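Local atomic coordinates of voltage-sensor containing phosphatase (Ciona intestinalis, PDB entry 3V0H), a protein that probably removes phosphate from membrane phosphoinositides under the control of a voltage sensor, through a PTEN-like cytoplasmic phosphatase domain followed by a C2 domain. Residues R68-C73 with I122-K127; C73-Y78 with M91-N96; S224-S229 with R273-S278; R283-C288 with I311-K316. The protein carries 1 engineered substitution. All blocks are in the same frame, centred on the assembly; numbering follows the deposited sequence. Where two conformers were deposited one is given.

Interaction 1 of 4, residues R68-C73 with I122-K127; sequences RIYNLC and IAIHSK. Engineered in segment 122-127: Ser-126 (natural residue Cys). With I3P (D-myo-inositol-1,4,5-triphosphate), chain C; I3P (D-myo-inositol-1,4,5-triphosphate), chain D.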
# COMPACT_ATOMS: atom_id res chain seq x y z
N ARG A 68 -21.04 -0.41 -9.12
CA ARG A 68 -20.75 -0.10 -7.74
C ARG A 68 -19.39 0.60 -7.73
O ARG A 68 -18.45 0.15 -8.39
CB ARG A 68 -20.72 -1.37 -6.89
CG ARG A 68 -20.65 -1.13 -5.39
CD ARG A 68 -21.22 -2.32 -4.62
NE ARG A 68 -21.10 -2.15 -3.17
CZ ARG A 68 -21.95 -1.45 -2.42
NH1 ARG A 68 -23.00 -0.84 -2.98
NH2 ARG A 68 -21.74 -1.35 -1.12
N ILE A 69 -19.30 1.69 -6.98
CA ILE A 69 -18.08 2.52 -6.97
C ILE A 69 -17.35 2.32 -5.65
O ILE A 69 -17.98 2.34 -4.60
CB ILE A 69 -18.44 4.03 -7.16
CG1 ILE A 69 -19.36 4.23 -8.38
CG2 ILE A 69 -17.17 4.91 -7.26
CD1 ILE A 69 -18.76 3.75 -9.70
N TYR A 70 -16.03 2.17 -5.70
CA TYR A 70 -15.21 2.07 -4.49
C TYR A 70 -14.29 3.27 -4.39
O TYR A 70 -13.44 3.48 -5.26
CB TYR A 70 -14.40 0.76 -4.49
CG TYR A 70 -15.32 -0.43 -4.40
CD1 TYR A 70 -15.88 -0.98 -5.55
CD2 TYR A 70 -15.69 -0.96 -3.16
CE1 TYR A 70 -16.76 -2.05 -5.47
CE2 TYR A 70 -16.57 -2.03 -3.07
CZ TYR A 70 -17.10 -2.57 -4.24
OH TYR A 70 -17.97 -3.63 -4.17
N ASN A 71 -14.49 4.07 -3.35
CA ASN A 71 -13.62 5.20 -3.03
C ASN A 71 -12.58 4.81 -1.99
O ASN A 71 -12.90 4.53 -0.83
CB ASN A 71 -14.45 6.40 -2.55
CG ASN A 71 -13.58 7.58 -2.13
OD1 ASN A 71 -12.38 7.62 -2.41
ND2 ASN A 71 -14.18 8.54 -1.42
N LEU A 72 -11.32 4.80 -2.42
CA LEU A 72 -10.22 4.34 -1.57
C LEU A 72 -9.47 5.44 -0.82
O LEU A 72 -8.53 5.17 -0.07
CB LEU A 72 -9.25 3.49 -2.40
CG LEU A 72 -9.61 2.02 -2.65
CD1 LEU A 72 -11.05 1.82 -3.11
CD2 LEU A 72 -8.64 1.43 -3.67
N CYS A 73 -9.89 6.69 -1.01
CA CYS A 73 -9.20 7.81 -0.38
C CYS A 73 -9.68 8.02 1.04
O CYS A 73 -10.86 8.31 1.25
CB CYS A 73 -9.42 9.09 -1.17
SG CYS A 73 -8.89 8.99 -2.85
N ILE A 122 -17.64 -3.31 -11.18
CA ILE A 122 -17.08 -2.55 -10.07
C ILE A 122 -16.09 -1.53 -10.62
O ILE A 122 -15.32 -1.83 -11.54
CB ILE A 122 -16.45 -3.45 -8.97
CG1 ILE A 122 -15.36 -4.36 -9.53
CG2 ILE A 122 -17.55 -4.27 -8.27
CD1 ILE A 122 -14.56 -5.09 -8.47
N ALA A 123 -16.15 -0.31 -10.09
CA ALA A 123 -15.21 0.72 -10.46
C ALA A 123 -14.45 1.18 -9.22
O ALA A 123 -15.03 1.76 -8.29
CB ALA A 123 -15.91 1.88 -11.11
N ILE A 124 -13.15 0.89 -9.21
CA ILE A 124 -12.30 1.16 -8.06
C ILE A 124 -11.51 2.42 -8.34
O ILE A 124 -10.86 2.54 -9.37
CB ILE A 124 -11.37 -0.04 -7.78
CG1 ILE A 124 -12.23 -1.27 -7.40
CG2 ILE A 124 -10.35 0.28 -6.68
CD1 ILE A 124 -11.50 -2.60 -7.47
N HIS A 125 -11.61 3.40 -7.44
CA HIS A 125 -10.86 4.63 -7.63
C HIS A 125 -10.16 5.12 -6.38
O HIS A 125 -10.48 4.73 -5.27
CB HIS A 125 -11.76 5.73 -8.21
CG HIS A 125 -12.56 6.48 -7.19
ND1 HIS A 125 -12.02 7.49 -6.41
CD2 HIS A 125 -13.86 6.39 -6.83
CE1 HIS A 125 -12.95 7.97 -5.61
NE2 HIS A 125 -14.08 7.32 -5.85
N SER A 126 -9.19 6.00 -6.58
CA SER A 126 -8.50 6.61 -5.48
C SER A 126 -8.23 8.04 -5.92
O SER A 126 -9.12 8.68 -6.49
CB SER A 126 -7.23 5.84 -5.19
OG SER A 126 -6.59 5.51 -6.42
N LYS A 127 -7.05 8.57 -5.63
CA LYS A 127 -6.71 9.90 -6.13
C LYS A 127 -6.24 9.78 -7.57
O LYS A 127 -6.80 10.42 -8.46
CB LYS A 127 -5.64 10.56 -5.27
CG LYS A 127 -5.27 11.97 -5.70
CD LYS A 127 -4.09 12.47 -4.90
CE LYS A 127 -3.61 13.81 -5.43
NZ LYS A 127 -2.59 14.40 -4.51
C1 I3P C . -1.26 7.59 -6.00
C2 I3P C . -1.48 9.10 -6.19
C3 I3P C . -0.24 9.87 -5.74
C4 I3P C . 1.01 9.39 -6.47
C5 I3P C . 1.23 7.90 -6.22
C6 I3P C . 0.01 7.09 -6.68
O1 I3P C . -2.35 6.86 -6.55
O2 I3P C . -1.78 9.39 -7.56
O3 I3P C . -0.42 11.29 -5.93
O4 I3P C . 2.15 10.08 -5.99
O5 I3P C . 2.43 7.45 -6.87
O6 I3P C . 0.16 5.72 -6.35
P1 I3P C . -3.53 6.32 -5.59
O11 I3P C . -4.25 5.33 -6.48
O12 I3P C . -2.86 5.68 -4.41
O13 I3P C . -4.31 7.57 -5.29
P4 I3P C . 2.79 11.31 -6.83
O41 I3P C . 3.76 11.84 -5.81
O42 I3P C . 1.61 12.20 -7.16
O43 I3P C . 3.39 10.66 -8.05
P5 I3P C . 3.30 6.25 -6.24
O51 I3P C . 4.69 6.48 -6.76
O52 I3P C . 3.15 6.37 -4.75
O53 I3P C . 2.64 5.00 -6.76
C1 I3P D . -7.67 19.72 -4.42
C2 I3P D . -7.62 19.66 -2.90
C3 I3P D . -6.89 18.40 -2.44
C4 I3P D . -5.48 18.27 -3.02
C5 I3P D . -5.34 18.62 -4.51
C6 I3P D . -6.27 19.72 -5.04
O1 I3P D . -8.36 20.90 -4.85
O2 I3P D . -7.00 20.84 -2.37
O3 I3P D . -6.82 18.41 -1.00
O4 I3P D . -5.07 16.91 -2.86
O5 I3P D . -4.00 19.06 -4.73
O6 I3P D . -6.39 19.56 -6.46
P1 I3P D . -9.97 21.05 -4.74
O11 I3P D . -10.34 21.81 -5.99
O12 I3P D . -10.50 19.63 -4.69
O13 I3P D . -10.16 21.83 -3.46
P4 I3P D . -4.07 16.45 -1.68
O41 I3P D . -2.88 17.38 -1.81
O42 I3P D . -3.77 15.01 -2.03
O43 I3P D . -4.86 16.62 -0.41
P5 I3P D . -2.97 18.24 -5.67
O51 I3P D . -1.90 19.26 -6.00
O52 I3P D . -3.79 17.79 -6.85
O53 I3P D . -2.49 17.12 -4.78
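His-125 carries its ring between its backbone N and carbonyl carbon (chi1 84°), leaning it over the neighbouring strand, while Asn-71 sends CG anti to its backbone N and lays its amide nearly parallel to the ring (14°), displaced toward CE1. Asn-71 CA lies over one face of the imidazole, 3.9 Å from its centroid, a CH-pi contact, and Ile-69 CG2 meets the ring edge 3.7 Å from His-125 CD2. His-125 ND1 donates an almost straight bond (174°) to a lone pair of Ser-126 O, and NE2 is hydrogen-bonded to the Tyr-78 hydroxyl, so both nitrogens restrain the ring. Asn-71 OD1 accepts from Cys-73 N at 3.0 Å, an Asx turn that suits an asparagine at a strand end. On the other sheet face Tyr-70 CE1 rests 3.7 Å from Ile-122 CG2. Parallel pairing, with Tyr-70 N to Ala-123 O at 2.8 Å, aims the chain into the phosphate-binding P-loop of the tyrosine-phosphatase superfamily. There Lys-127 N donates to O13 of chain C inositol trisphosphate, beside the engineered Ser-126, naturally a cysteine, as in the superfamily. Strands 34-37 and 87-92 flank the pair, and helix 131-143 packs on Leu-72, Ile-122 and Ile-124.

Interaction 2 of 4, residues C73-Y78 with M91-N96; sequences CSERGY and MIDDHN. With I3P (D-myo-inositol-1,4,5-triphosphate), chain C.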
# COMPACT_ATOMS: atom_id res chain seq x y z
N CYS A 73 -9.89 6.69 -1.01
CA CYS A 73 -9.20 7.81 -0.38
C CYS A 73 -9.68 8.02 1.04
O CYS A 73 -10.86 8.31 1.25
CB CYS A 73 -9.42 9.09 -1.17
SG CYS A 73 -8.89 8.99 -2.85
N SER A 74 -8.78 7.89 2.01
CA SER A 74 -9.12 8.27 3.38
C SER A 74 -9.30 9.78 3.48
O SER A 74 -10.07 10.26 4.31
CB SER A 74 -8.04 7.82 4.37
OG SER A 74 -6.83 8.54 4.16
N GLU A 75 -8.62 10.51 2.60
CA GLU A 75 -8.50 11.97 2.66
C GLU A 75 -9.74 12.75 2.21
O GLU A 75 -9.96 13.86 2.69
CB GLU A 75 -7.29 12.42 1.83
CG GLU A 75 -5.96 11.86 2.33
CD GLU A 75 -5.58 10.52 1.71
OE1 GLU A 75 -4.50 10.00 2.09
OE2 GLU A 75 -6.33 9.98 0.85
N ARG A 76 -10.54 12.18 1.31
CA ARG A 76 -11.61 12.91 0.65
C ARG A 76 -12.76 12.00 0.24
O ARG A 76 -12.54 10.94 -0.34
CB ARG A 76 -11.08 13.58 -0.63
CG ARG A 76 -10.73 15.03 -0.51
CD ARG A 76 -10.61 15.69 -1.90
NE ARG A 76 -9.76 14.91 -2.81
CZ ARG A 76 -9.57 15.19 -4.11
NH1 ARG A 76 -10.18 16.23 -4.67
NH2 ARG A 76 -8.77 14.42 -4.84
N GLY A 77 -13.97 12.43 0.54
CA GLY A 77 -15.18 11.86 -0.04
C GLY A 77 -15.74 12.84 -1.06
O GLY A 77 -15.03 13.75 -1.51
N TYR A 78 -17.01 12.65 -1.41
CA TYR A 78 -17.70 13.47 -2.38
C TYR A 78 -19.19 13.20 -2.32
O TYR A 78 -19.65 12.42 -1.48
CB TYR A 78 -17.17 13.21 -3.80
CG TYR A 78 -17.06 11.74 -4.17
CD1 TYR A 78 -18.18 11.02 -4.62
CD2 TYR A 78 -15.84 11.08 -4.09
CE1 TYR A 78 -18.07 9.67 -4.97
CE2 TYR A 78 -15.72 9.73 -4.43
CZ TYR A 78 -16.84 9.04 -4.87
OH TYR A 78 -16.72 7.71 -5.21
N MET A 91 -11.02 3.27 3.62
CA MET A 91 -10.17 4.37 4.08
C MET A 91 -8.69 4.00 4.03
O MET A 91 -8.19 3.38 4.96
CB MET A 91 -10.55 4.78 5.51
CG MET A 91 -12.00 5.17 5.71
SD MET A 91 -12.55 6.42 4.55
CE MET A 91 -14.00 7.05 5.40
N ILE A 92 -8.00 4.39 2.96
CA ILE A 92 -6.56 4.11 2.82
C ILE A 92 -5.81 5.41 2.57
O ILE A 92 -6.19 6.18 1.68
CB ILE A 92 -6.26 3.12 1.66
CG1 ILE A 92 -7.16 1.88 1.72
CG2 ILE A 92 -4.76 2.73 1.68
CD1 ILE A 92 -7.18 1.08 0.41
N ASP A 93 -4.77 5.66 3.36
CA ASP A 93 -3.93 6.86 3.19
C ASP A 93 -3.08 6.71 1.93
O ASP A 93 -2.61 5.63 1.61
CB ASP A 93 -3.00 7.08 4.40
CG ASP A 93 -3.75 7.34 5.71
OD1 ASP A 93 -4.96 7.69 5.70
OD2 ASP A 93 -3.11 7.23 6.77
N ASP A 94 -2.91 7.82 1.22
CA ASP A 94 -2.04 7.91 0.05
C ASP A 94 -0.67 7.31 0.40
O ASP A 94 -0.15 7.57 1.48
CB ASP A 94 -1.89 9.38 -0.32
CG ASP A 94 -1.38 9.60 -1.74
OD1 ASP A 94 -1.29 10.78 -2.14
OD2 ASP A 94 -1.08 8.61 -2.44
N HIS A 95 -0.11 6.51 -0.51
CA HIS A 95 1.19 5.82 -0.33
C HIS A 95 1.20 4.75 0.76
O HIS A 95 2.27 4.30 1.19
CB HIS A 95 2.35 6.79 -0.06
CG HIS A 95 2.30 8.04 -0.89
ND1 HIS A 95 2.45 8.04 -2.26
CD2 HIS A 95 2.16 9.34 -0.53
CE1 HIS A 95 2.37 9.28 -2.71
NE2 HIS A 95 2.20 10.09 -1.69
N ASN A 96 0.02 4.36 1.24
CA ASN A 96 -0.07 3.35 2.29
C ASN A 96 -0.98 2.18 1.88
O ASN A 96 -1.31 2.03 0.70
CB ASN A 96 -0.49 3.99 3.62
CG ASN A 96 0.64 4.80 4.25
OD1 ASN A 96 1.43 4.26 5.03
ND2 ASN A 96 0.75 6.07 3.88
C1 I3P C . -1.26 7.59 -6.00
C2 I3P C . -1.48 9.10 -6.19
C3 I3P C . -0.24 9.87 -5.74
C4 I3P C . 1.01 9.39 -6.47
C5 I3P C . 1.23 7.90 -6.22
C6 I3P C . 0.01 7.09 -6.68
O1 I3P C . -2.35 6.86 -6.55
O2 I3P C . -1.78 9.39 -7.56
O3 I3P C . -0.42 11.29 -5.93
O4 I3P C . 2.15 10.08 -5.99
O5 I3P C . 2.43 7.45 -6.87
O6 I3P C . 0.16 5.72 -6.35
P1 I3P C . -3.53 6.32 -5.59
O11 I3P C . -4.25 5.33 -6.48
O12 I3P C . -2.86 5.68 -4.41
O13 I3P C . -4.31 7.57 -5.29
P4 I3P C . 2.79 11.31 -6.83
O41 I3P C . 3.76 11.84 -5.81
O42 I3P C . 1.61 12.20 -7.16
O43 I3P C . 3.39 10.66 -8.05
P5 I3P C . 3.30 6.25 -6.24
O51 I3P C . 4.69 6.48 -6.76
O52 I3P C . 3.15 6.37 -4.75
O53 I3P C . 2.64 5.00 -6.76
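Cys-73 and Ile-92 form a parallel bridge from which the side chains diverge, and Ser-74 N closes it on Ile-92 O at 3.1 Å, approaching from well above the carbonyl plane (55°). Beyond the bridge, side chains take over. The small Ser-74 places its OG between backbone N and carbonyl carbon (chi1 68°), where it donates to Asp-93 OD1 at 2.6 Å, on the anti lone pair. That oxygen also meets Arg-231 in a salt bridge, which probably tempers the repulsion from Glu-75 OE1, 4.3 Å from Asp-93 OD1. Glu-75 bends at chi2 and reaches the backbone: OE1 receives Asp-94 N at 2.8 Å, nearly straight (172°), on its syn lone pair, while OE2 pairs with Arg-132. Asp-93 to Asn-96 is a type II beta turn leaving the edge strand of the phosphatase sheet, and the turn carries Asp-94 and His-95 to the inositol trisphosphate site. Within it Asp-94 OD2 sits over the centre of the His-95 ring. His-95, whose positive phi fits the third position of the turn, sends ND1 to O52 of the inositol trisphosphate of chain C at 3.1 Å, and Asp-94 OD2 lies 3.6 Å from C3 of the same ligand.

Interaction 3 of 4, residues S224-S229 with R273-S278; sequences SMQIVS and RFMSTS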
# COMPACT_ATOMS: atom_id res chain seq x y z
N SER A 224 15.44 7.47 14.56
CA SER A 224 14.41 7.11 15.53
C SER A 224 13.43 6.18 14.83
O SER A 224 13.37 6.16 13.60
CB SER A 224 13.71 8.36 16.07
OG SER A 224 13.17 9.16 15.02
N MET A 225 12.67 5.41 15.60
CA MET A 225 11.72 4.45 15.04
C MET A 225 10.38 4.60 15.75
O MET A 225 10.32 4.59 16.98
CB MET A 225 12.24 3.02 15.15
CG MET A 225 11.35 1.93 14.53
SD MET A 225 11.96 0.24 14.76
CE MET A 225 11.65 -0.04 16.50
N GLN A 226 9.32 4.76 14.97
CA GLN A 226 7.98 4.86 15.52
C GLN A 226 7.18 3.66 15.08
O GLN A 226 7.19 3.29 13.91
CB GLN A 226 7.32 6.14 15.04
CG GLN A 226 5.96 6.42 15.61
CD GLN A 226 5.27 7.56 14.89
OE1 GLN A 226 5.12 7.53 13.66
NE2 GLN A 226 4.86 8.57 15.64
N ILE A 227 6.50 3.02 16.04
CA ILE A 227 5.60 1.93 15.71
C ILE A 227 4.16 2.45 15.83
O ILE A 227 3.80 3.09 16.82
CB ILE A 227 5.84 0.68 16.60
CG1 ILE A 227 7.31 0.24 16.49
CG2 ILE A 227 4.89 -0.46 16.21
CD1 ILE A 227 7.73 -0.88 17.44
N VAL A 228 3.38 2.21 14.78
CA VAL A 228 2.02 2.71 14.68
C VAL A 228 1.08 1.53 14.52
O VAL A 228 1.29 0.67 13.67
CB VAL A 228 1.86 3.68 13.47
CG1 VAL A 228 0.41 4.16 13.34
CG2 VAL A 228 2.80 4.89 13.61
N SER A 229 0.04 1.50 15.35
CA SER A 229 -0.97 0.46 15.29
C SER A 229 -2.33 1.13 15.33
O SER A 229 -2.58 1.97 16.20
CB SER A 229 -0.82 -0.52 16.46
OG SER A 229 -1.92 -1.41 16.53
N ARG A 273 7.87 3.45 11.08
CA ARG A 273 8.44 4.63 10.43
C ARG A 273 9.80 4.95 11.01
O ARG A 273 9.98 4.95 12.23
CB ARG A 273 7.52 5.85 10.61
CG ARG A 273 6.07 5.65 10.13
CD ARG A 273 5.18 6.89 10.41
NE ARG A 273 5.63 8.08 9.69
CZ ARG A 273 6.19 9.16 10.26
NH1 ARG A 273 6.36 9.22 11.57
NH2 ARG A 273 6.57 10.18 9.50
N PHE A 274 10.77 5.22 10.14
CA PHE A 274 12.09 5.64 10.57
C PHE A 274 12.29 7.09 10.22
O PHE A 274 12.13 7.48 9.06
CB PHE A 274 13.18 4.77 9.94
CG PHE A 274 13.16 3.35 10.44
CD1 PHE A 274 12.29 2.42 9.89
CD2 PHE A 274 14.00 2.97 11.48
CE1 PHE A 274 12.27 1.11 10.37
CE2 PHE A 274 13.99 1.66 11.96
CZ PHE A 274 13.12 0.73 11.40
N MET A 275 12.63 7.89 11.23
CA MET A 275 12.80 9.33 11.08
C MET A 275 14.25 9.66 11.36
O MET A 275 14.96 8.88 12.01
CB MET A 275 11.90 10.07 12.07
CG MET A 275 10.41 9.94 11.78
SD MET A 275 9.39 10.50 13.15
CE MET A 275 9.40 9.04 14.19
N SER A 276 14.70 10.80 10.86
CA SER A 276 16.09 11.19 11.01
C SER A 276 16.23 12.69 11.26
O SER A 276 15.45 13.49 10.73
CB SER A 276 16.88 10.79 9.77
OG SER A 276 18.21 11.25 9.84
N THR A 277 17.22 13.06 12.07
CA THR A 277 17.60 14.46 12.26
C THR A 277 18.61 14.93 11.20
O THR A 277 18.97 16.11 11.16
CB THR A 277 18.20 14.71 13.65
OG1 THR A 277 19.24 13.75 13.90
CG2 THR A 277 17.14 14.62 14.73
N SER A 278 19.07 14.01 10.35
CA SER A 278 20.02 14.33 9.29
C SER A 278 19.38 15.13 8.14
O SER A 278 18.37 14.71 7.58
CB SER A 278 20.66 13.05 8.75
OG SER A 278 21.50 13.32 7.64
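Arg-273 meets Gln-226 first, in a hydrogen-bonded antiparallel pair whose backbone bonds are short and nearly straight: Gln-226 N to Arg-273 O is 2.8 Å. Their side chains run side by side on one face of the sheet. Gln-226 stays extended, whereas Arg-273 bends at chi3 (63°), which swings NH1 to within 3.0 Å of Gln-226 OE1. The amide oxygen lies near the guanidinium plane, but the donor stands above the carbonyl plane rather than on a lone pair. A long, flexible arginine suits this place because NE pairs with Asp-286 in a salt bridge while NH1 holds Gln-226, whose NE2 goes to Glu-233. Phe-274 follows on the other face, in the non-hydrogen-bonded pair with Met-225. Met-225 CG sits over the ring, 4.0 Å from its centroid, and SD lies obliquely 3.6 Å from Phe-274 CZ, a Met-aromatic contact; Phe-290 stacks with the same ring. Met-275 returns to the face of Arg-273 and Gln-226, where its CE reaches Gln-226 CB at 3.7 Å and its CB lies 3.3 Å from Ser-224 OG. Ser-276 then starts an ST turn, its OG accepting from Ser-278 N. The two faces thus differ in chemistry: buried Met-225 and Phe-274 pack toward strand 328-335 in the C2 beta-sandwich, whereas the other face mixes apolar Met-275 and Val-228 with charge and amide groups bonded to Asp-286 and Glu-233.

Interaction 4 of 4, residues R283-C288 with I311-K316; sequences RGYDNC and IDNPHK. With I3P (D-myo-inositol-1,4,5-triphosphate), chain C.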
# COMPACT_ATOMS: atom_id res chain seq x y z
N ARG A 283 13.67 12.79 2.52
CA ARG A 283 12.41 12.17 2.88
C ARG A 283 11.67 11.82 1.60
O ARG A 283 11.63 12.62 0.66
CB ARG A 283 11.56 13.10 3.73
CG ARG A 283 12.26 13.60 4.98
CD ARG A 283 11.33 14.46 5.82
NE ARG A 283 12.04 15.00 6.98
CZ ARG A 283 11.46 15.64 7.99
NH1 ARG A 283 10.15 15.85 8.00
NH2 ARG A 283 12.21 16.08 8.99
N GLY A 284 11.09 10.62 1.58
CA GLY A 284 10.21 10.23 0.49
C GLY A 284 8.77 10.40 0.94
O GLY A 284 8.40 11.46 1.46
N TYR A 285 7.97 9.36 0.75
CA TYR A 285 6.60 9.35 1.20
C TYR A 285 6.52 9.23 2.72
O TYR A 285 7.49 8.84 3.39
CB TYR A 285 5.83 8.19 0.55
CG TYR A 285 5.82 8.22 -0.97
CD1 TYR A 285 5.60 9.41 -1.66
CD2 TYR A 285 6.00 7.05 -1.71
CE1 TYR A 285 5.58 9.44 -3.06
CE2 TYR A 285 5.98 7.07 -3.10
CZ TYR A 285 5.76 8.27 -3.77
OH TYR A 285 5.74 8.31 -5.14
N ASP A 286 5.35 9.59 3.25
CA ASP A 286 5.04 9.52 4.67
C ASP A 286 5.91 10.42 5.55
O ASP A 286 6.10 10.14 6.74
CB ASP A 286 5.08 8.08 5.18
CG ASP A 286 3.97 7.80 6.16
OD1 ASP A 286 2.81 7.69 5.71
OD2 ASP A 286 4.26 7.71 7.37
N ASN A 287 6.43 11.49 4.96
CA ASN A 287 7.24 12.48 5.68
C ASN A 287 8.40 11.87 6.50
O ASN A 287 8.70 12.31 7.61
CB ASN A 287 6.34 13.36 6.55
CG ASN A 287 7.03 14.60 7.05
OD1 ASN A 287 7.75 15.27 6.30
ND2 ASN A 287 6.82 14.91 8.32
N CYS A 288 9.06 10.87 5.92
CA CYS A 288 10.21 10.23 6.57
C CYS A 288 11.13 9.56 5.55
O CYS A 288 10.72 9.32 4.42
CB CYS A 288 9.75 9.24 7.66
SG CYS A 288 8.89 7.75 7.09
N ILE A 311 11.25 -2.04 1.00
CA ILE A 311 11.05 -0.96 1.97
C ILE A 311 10.54 0.29 1.27
O ILE A 311 11.03 0.64 0.19
CB ILE A 311 12.35 -0.65 2.77
CG1 ILE A 311 12.87 -1.93 3.44
CG2 ILE A 311 12.10 0.43 3.83
CD1 ILE A 311 14.37 -1.87 3.82
N ASP A 312 9.55 0.94 1.88
CA ASP A 312 8.93 2.12 1.27
C ASP A 312 9.84 3.33 1.32
O ASP A 312 10.19 3.80 2.41
CB ASP A 312 7.58 2.44 1.93
CG ASP A 312 6.59 1.28 1.83
OD1 ASP A 312 6.12 0.80 2.88
OD2 ASP A 312 6.25 0.87 0.70
N ASN A 313 10.19 3.82 0.13
CA ASN A 313 11.13 4.92 -0.16
C ASN A 313 12.49 4.47 -0.75
O ASN A 313 12.88 4.97 -1.81
CB ASN A 313 11.29 5.93 0.99
CG ASN A 313 9.98 6.65 1.32
OD1 ASN A 313 9.03 6.63 0.53
ND2 ASN A 313 9.93 7.29 2.48
N PRO A 314 13.19 3.51 -0.10
CA PRO A 314 14.37 2.90 -0.74
C PRO A 314 14.00 2.08 -1.99
O PRO A 314 14.88 1.73 -2.78
CB PRO A 314 14.92 1.97 0.35
CG PRO A 314 14.38 2.51 1.64
CD PRO A 314 13.03 3.03 1.29
N HIS A 315 12.70 1.80 -2.18
CA HIS A 315 12.23 1.10 -3.37
C HIS A 315 12.45 1.89 -4.67
O HIS A 315 12.59 1.30 -5.75
CB HIS A 315 10.75 0.69 -3.23
CG HIS A 315 9.78 1.81 -3.43
ND1 HIS A 315 9.46 2.70 -2.43
CD2 HIS A 315 9.04 2.17 -4.51
CE1 HIS A 315 8.57 3.57 -2.89
NE2 HIS A 315 8.30 3.28 -4.14
N LYS A 316 12.48 3.22 -4.55
CA LYS A 316 12.72 4.09 -5.71
C LYS A 316 14.20 4.10 -6.07
O LYS A 316 15.05 4.35 -5.22
CB LYS A 316 12.24 5.52 -5.41
CG LYS A 316 10.72 5.65 -5.34
CD LYS A 316 10.30 7.10 -5.50
CE LYS A 316 8.78 7.22 -5.49
NZ LYS A 316 8.33 8.64 -5.51
C1 I3P C . -1.26 7.59 -6.00
C2 I3P C . -1.48 9.10 -6.19
C3 I3P C . -0.24 9.87 -5.74
C4 I3P C . 1.01 9.39 -6.47
C5 I3P C . 1.23 7.90 -6.22
C6 I3P C . 0.01 7.09 -6.68
O1 I3P C . -2.35 6.86 -6.55
O2 I3P C . -1.78 9.39 -7.56
O3 I3P C . -0.42 11.29 -5.93
O4 I3P C . 2.15 10.08 -5.99
O5 I3P C . 2.43 7.45 -6.87
O6 I3P C . 0.16 5.72 -6.35
P1 I3P C . -3.53 6.32 -5.59
O11 I3P C . -4.25 5.33 -6.48
O12 I3P C . -2.86 5.68 -4.41
O13 I3P C . -4.31 7.57 -5.29
P4 I3P C . 2.79 11.31 -6.83
O41 I3P C . 3.76 11.84 -5.81
O42 I3P C . 1.61 12.20 -7.16
O43 I3P C . 3.39 10.66 -8.05
P5 I3P C . 3.30 6.25 -6.24
O51 I3P C . 4.69 6.48 -6.76
O52 I3P C . 3.15 6.37 -4.75
O53 I3P C . 2.64 5.00 -6.76
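Tyr-285 and Asn-313 set a ring and an amide at 61° to each other, with Asn-313 OD1 lying obliquely to the ring, 3.6 Å from Tyr-285 CB. The Tyr-285 ring stacks with His-95 of the phosphatase domain, while the His-315 ring carries Lys-316 CG over one face and has Tyr-285 CE2 at its edge, 4.4 Å from His-315 CE1. The Asn-313 amide works at both ends. ND2 donates to Tyr-285 O at 3.0 Å, almost straight (176°) and on a lone pair in the carbonyl plane, and OD1 accepts Tyr-285 N at 2.9 Å from above its own carbonyl plane. One asparagine therefore grips both backbone polar groups of the same residue, which fixes the amide's rotation. Gly-284 CA packs 3.6 Å from Asn-313 ND2, and the bare alpha carbon lets the amide come in against the backbone. Lys-316 is extended beyond CG, which carries its amine across the tyrosine at about a right angle to donate to Tyr-285 OH at 2.6 Å. That hydroxyl in turn donates to O51 of the inositol trisphosphate of chain C at 2.7 Å, and the nearby ammonium would probably make it a better donor. A C2-domain loop thus lends a side chain to the ligand pocket. His-315 ND1 accepts Asn-313 N at 2.9 Å, bracing the type I turn from Asn-313 to Lys-316. The first loop links strands 269-276 and 290-295, the second lies between strands 303-307 and 328-335, and Tyr-291 of strand 290-295 packs against Tyr-285 and Asp-312.

From the N terminus, strand 67-73 opens interaction 1, and within the 48 residues before 122-127 completes it, interaction 2 opens and closes a short loop of 12. The two share Cys-73 and lie in one sheet, joined also by the bond between His-125 and Tyr-78. The chain then enters the C2 domain. Interaction 3 closes a loop of 43 residues before interaction 4 opens, so these follow in series, held together by the salt bridge between Arg-273 and Asp-286. Asp-286 also bonds Asn-96, which with the inositol trisphosphate of chain C ties interaction 2 to interaction 4 and so phosphatase to C2 domain.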